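Local coordinates for protein 11S globulin isoform 1 (Cocos nucifera, PDB 5WPW) that serves as a hexameric seed storage globulin of coconut, a nutrient reservoir and potential food allergen built from two cupin domains, at residues E177-L188 and L198-D206. The protein carries 2 engineered substitutions. Residues are numbered along the deposited sequence; the frame is centred on the assembly and turned at random.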
loop_
_atom_site.group_PDB
_atom_site.type_symbol
_atom_site.label_atom_id
_atom_site.label_comp_id
_atom_site.label_asym_id
_atom_site.label_seq_id
_atom_site.Cartn_x
_atom_site.Cartn_y
_atom_site.Cartn_z
ATOM N N GLU A 177 -6.999 -20.638 35.510
ATOM C CA GLU A 177 -8.170 -21.338 35.008
ATOM C C GLU A 177 -8.433 -20.979 33.547
ATOM O O GLU A 177 -7.940 -19.977 33.028
ATOM C CB GLU A 177 -9.394 -21.004 35.860
ATOM C CG GLU A 177 -9.252 -21.335 37.342
ATOM C CD GLU A 177 -9.526 -22.801 37.625
ATOM O OE1 GLU A 177 -9.889 -23.528 36.678
ATOM O OE2 GLU A 177 -9.388 -23.230 38.790
ATOM N N ASN A 178 -9.216 -21.817 32.880
ATOM C CA ASN A 178 -9.609 -21.495 31.524
ATOM C C ASN A 178 -10.710 -20.440 31.551
ATOM O O ASN A 178 -11.363 -20.214 32.570
ATOM C CB ASN A 178 -10.055 -22.748 30.781
ATOM C CG ASN A 178 -11.422 -23.211 31.197
ATOM O OD1 ASN A 178 -12.423 -22.816 30.607
ATOM N ND2 ASN A 178 -11.475 -24.056 32.215
ATOM N N ILE A 179 -10.896 -19.769 30.414
ATOM C CA ILE A 179 -11.761 -18.591 30.399
ATOM C C ILE A 179 -13.210 -18.962 30.657
ATOM O O ILE A 179 -13.972 -18.154 31.204
ATOM C CB ILE A 179 -11.610 -17.860 29.062
ATOM C CG1 ILE A 179 -11.797 -18.853 27.934
ATOM C CG2 ILE A 179 -10.223 -17.243 28.991
ATOM C CD1 ILE A 179 -12.304 -18.232 26.663
ATOM N N LEU A 180 -13.626 -20.168 30.260
ATOM C CA LEU A 180 -15.008 -20.578 30.509
ATOM C C LEU A 180 -15.305 -20.676 32.000
ATOM O O LEU A 180 -16.458 -20.499 32.414
ATOM C CB LEU A 180 -15.303 -21.905 29.821
ATOM C CG LEU A 180 -15.017 -21.955 28.318
ATOM C CD1 LEU A 180 -15.413 -23.320 27.767
ATOM C CD2 LEU A 180 -15.731 -20.815 27.577
ATOM N N ARG A 181 -14.284 -20.946 32.814
ATOM C CA ARG A 181 -14.437 -20.938 34.266
ATOM C C ARG A 181 -14.873 -19.572 34.784
ATOM O O ARG A 181 -15.438 -19.478 35.881
ATOM C CB ARG A 181 -13.114 -21.371 34.913
ATOM C CG ARG A 181 -13.100 -21.449 36.438
ATOM C CD ARG A 181 -13.813 -22.709 36.943
ATOM N NE ARG A 181 -13.859 -22.770 38.403
ATOM C CZ ARG A 181 -14.814 -22.214 39.141
ATOM N NH1 ARG A 181 -15.803 -21.548 38.553
ATOM N NH2 ARG A 181 -14.781 -22.321 40.464
ATOM N N GLY A 182 -14.639 -18.507 34.014
ATOM C CA GLY A 182 -15.061 -17.185 34.429
ATOM C C GLY A 182 -16.538 -16.914 34.243
ATOM O O GLY A 182 -17.055 -15.948 34.817
ATOM N N PHE A 183 -17.223 -17.747 33.466
ATOM C CA PHE A 183 -18.635 -17.576 33.192
ATOM C C PHE A 183 -19.469 -18.342 34.208
ATOM O O PHE A 183 -19.041 -19.365 34.747
ATOM C CB PHE A 183 -18.970 -18.061 31.787
ATOM C CG PHE A 183 -18.415 -17.196 30.713
ATOM C CD1 PHE A 183 -18.674 -15.842 30.704
ATOM C CD2 PHE A 183 -17.595 -17.732 29.736
ATOM C CE1 PHE A 183 -18.150 -15.035 29.706
ATOM C CE2 PHE A 183 -17.075 -16.936 28.746
ATOM C CZ PHE A 183 -17.354 -15.586 28.730
ATOM N N SER A 184 -20.666 -17.830 34.471
ATOM C CA SER A 184 -21.590 -18.562 35.323
ATOM C C SER A 184 -22.108 -19.795 34.589
ATOM O O SER A 184 -22.242 -19.812 33.364
ATOM C CB SER A 184 -22.745 -17.664 35.758
ATOM O OG SER A 184 -23.869 -17.845 34.917
ATOM N N THR A 185 -22.385 -20.850 35.359
ATOM C CA THR A 185 -22.807 -22.110 34.755
ATOM C C THR A 185 -24.100 -21.959 33.963
ATOM O O THR A 185 -24.206 -22.470 32.842
ATOM C CB THR A 185 -22.974 -23.174 35.833
ATOM O OG1 THR A 185 -21.753 -23.287 36.576
ATOM C CG2 THR A 185 -23.335 -24.508 35.188
ATOM N N GLU A 186 -25.092 -21.264 34.525
ATOM C CA GLU A 186 -26.385 -21.148 33.856
ATOM C C GLU A 186 -26.274 -20.431 32.511
ATOM O O GLU A 186 -26.897 -20.844 31.526
ATOM C CB GLU A 186 -27.383 -20.441 34.772
ATOM C CG GLU A 186 -26.894 -19.137 35.383
ATOM C CD GLU A 186 -28.012 -18.375 36.098
ATOM O OE1 GLU A 186 -28.200 -18.580 37.318
ATOM O OE2 GLU A 186 -28.715 -17.583 35.431
ATOM N N LEU A 187 -25.500 -19.349 32.440
ATOM C CA LEU A 187 -25.419 -18.635 31.169
ATOM C C LEU A 187 -24.599 -19.419 30.152
ATOM O O LEU A 187 -24.932 -19.442 28.962
ATOM C CB LEU A 187 -24.851 -17.231 31.375
ATOM C CG LEU A 187 -25.869 -16.076 31.278
ATOM C CD1 LEU A 187 -26.489 -15.939 29.886
ATOM C CD2 LEU A 187 -26.972 -16.213 32.325
ATOM N N LEU A 188 -23.549 -20.100 30.614
ATOM C CA LEU A 188 -22.771 -20.960 29.730
ATOM C C LEU A 188 -23.631 -22.080 29.159
ATOM O O LEU A 188 -23.563 -22.381 27.961
ATOM C CB LEU A 188 -21.576 -21.516 30.502
ATOM C CG LEU A 188 -20.386 -22.047 29.715
ATOM C CD1 LEU A 188 -19.822 -20.943 28.838
ATOM C CD2 LEU A 188 -19.337 -22.575 30.677
ATOM N N LEU A 198 -22.979 -30.727 31.531
ATOM C CA LEU A 198 -21.981 -30.557 30.487
ATOM C C LEU A 198 -21.290 -29.198 30.584
ATOM O O LEU A 198 -20.063 -29.112 30.445
ATOM C CB LEU A 198 -22.636 -30.739 29.123
ATOM C CG LEU A 198 -21.696 -30.832 27.936
ATOM C CD1 LEU A 198 -20.632 -31.884 28.191
ATOM C CD2 LEU A 198 -22.498 -31.133 26.672
ATOM N N ALA A 199 -22.053 -28.127 30.822
ATOM C CA ALA A 199 -21.433 -26.814 30.967
ATOM C C ALA A 199 -20.453 -26.791 32.134
ATOM O O ALA A 199 -19.396 -26.156 32.035
ATOM C CB ALA A 199 -22.506 -25.734 31.127
ATOM N N ARG A 200 -20.755 -27.508 33.225
ATOM C CA ARG A 200 -19.800 -27.607 34.329
ATOM C C ARG A 200 -18.520 -28.301 33.905
ATOM O O ARG A 200 -17.432 -27.927 34.361
ATOM C CB ARG A 200 -20.394 -28.360 35.523
ATOM C CG ARG A 200 -21.306 -27.579 36.425
ATOM C CD ARG A 200 -20.806 -26.168 36.733
ATOM N NE ARG A 200 -19.438 -26.009 37.237
ATOM C CZ ARG A 200 -18.983 -24.845 37.704
ATOM N NH1 ARG A 200 -19.773 -23.785 37.698
ATOM N NH2 ARG A 200 -17.739 -24.709 38.130
ATOM N N LYS A 201 -18.636 -29.357 33.091
ATOM C CA LYS A 201 -17.441 -30.070 32.652
ATOM C C LYS A 201 -16.576 -29.206 31.734
ATOM O O LYS A 201 -15.348 -29.348 31.722
ATOM C CB LYS A 201 -17.812 -31.386 31.959
ATOM C CG LYS A 201 -18.540 -32.398 32.875
ATOM C CD LYS A 201 -19.087 -33.618 32.105
ATOM C CE LYS A 201 -17.984 -34.608 31.705
ATOM N NZ LYS A 201 -17.284 -35.243 32.864
ATOM N N LEU A 202 -17.186 -28.307 30.967
ATOM C CA LEU A 202 -16.378 -27.416 30.142
ATOM C C LEU A 202 -15.499 -26.515 30.993
ATOM O O LEU A 202 -14.407 -26.134 30.560
ATOM C CB LEU A 202 -17.268 -26.583 29.227
ATOM C CG LEU A 202 -17.805 -27.380 28.046
ATOM C CD1 LEU A 202 -18.865 -26.574 27.348
ATOM C CD2 LEU A 202 -16.695 -27.785 27.073
ATOM N N GLN A 203 -15.937 -26.187 32.211
ATOM C CA GLN A 203 -15.181 -25.313 33.093
ATOM C C GLN A 203 -13.975 -25.994 33.734
ATOM O O GLN A 203 -13.172 -25.305 34.376
ATOM C CB GLN A 203 -16.112 -24.735 34.160
ATOM C CG GLN A 203 -17.043 -23.675 33.587
ATOM C CD GLN A 203 -18.063 -23.161 34.573
ATOM O OE1 GLN A 203 -18.849 -23.924 35.116
ATOM N NE2 GLN A 203 -18.079 -21.859 34.782
ATOM N N CYS A 204 -13.825 -27.312 33.562
ATOM C CA CYS A 204 -12.581 -28.032 33.867
ATOM C C CYS A 204 -12.140 -27.825 35.317
ATOM O O CYS A 204 -10.954 -27.650 35.601
ATOM C CB CYS A 204 -11.457 -27.626 32.899
ATOM S SG CYS A 204 -11.674 -28.191 31.191
ATOM N N ARG A 205 -13.105 -27.880 36.240
ATOM C CA ARG A 205 -12.868 -27.486 37.630
ATOM C C ARG A 205 -11.677 -28.201 38.254
ATOM O O ARG A 205 -10.773 -27.562 38.800
ATOM C CB ARG A 205 -14.105 -27.771 38.460
ATOM C CG ARG A 205 -15.234 -26.842 38.223
ATOM C CD ARG A 205 -16.246 -27.060 39.325
ATOM N NE ARG A 205 -15.829 -26.500 40.607
ATOM C CZ ARG A 205 -16.340 -26.875 41.776
ATOM N NH1 ARG A 205 -17.294 -27.794 41.813
ATOM N NH2 ARG A 205 -15.911 -26.326 42.904
ATOM N N ASP A 206 -11.681 -29.532 38.238
ATOM C CA ASP A 206 -10.757 -30.309 39.059
ATOM C C ASP A 206 -9.665 -30.983 38.234
ATOM O O ASP A 206 -9.092 -31.988 38.656
ATOM C CB ASP A 206 -11.528 -31.343 39.879
ATOM C CG ASP A 206 -12.621 -32.022 39.072
ATOM O OD1 ASP A 206 -12.357 -32.381 37.904
ATOM O OD2 ASP A 206 -13.742 -32.195 39.602
#
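Ala199 packs its methyl against Leu188, CB to CB 4.4 Å, where helices 185-192 and 196-202 meet in the helical excursion that projects from the N-terminal cupin barrel of this 11S globulin, before the chain returns to it as strand 212-214. So small a side chain suits a spot where two helices come close, and Leu188 CD2 lies against Ala199 O and Gln203 CG, its side chain running past the glutamine in the opposite sense. The next residue, at the margin of the contact, is Arg200, whose bent chain crosses Thr185 at about a right angle, its CD 3.4 Å from the threonine CG2. Its NH1 is modelled so near Thr185 OG1 that the details of that bond are doubtful. Leu202 meets Leu180 through its CB, 4.0 Å from Leu180 CD1, an apolar pair in a buried place; Tyr393 of a neighbouring subunit packs on Leu202 too, so this excursion also takes part in assembly. Gln203 buries most. With CG beside its backbone N (chi1 -73°) and the chain extended beyond, its amide reaches the 180-183 turn, where Gln203 NE2 donates to Leu180 O at 3.2 Å. That oxygen also receives Phe183 N from the other face of its plane, so the glutamine braces a turn already closed by the backbone. Arg181 crosses Gln203 at about a right angle, its CD against Gln203 CB; its guanidinium has Arg200 NH2 over one face, and two like charges so close would probably repel. Cys204, with positive phi, breaks from the helix, and its CB lies 3.6 Å from Asn178 ND2. That nitrogen gives a weak bond to Gln203 O, 3.0 Å away with an N-H...O angle of 137°.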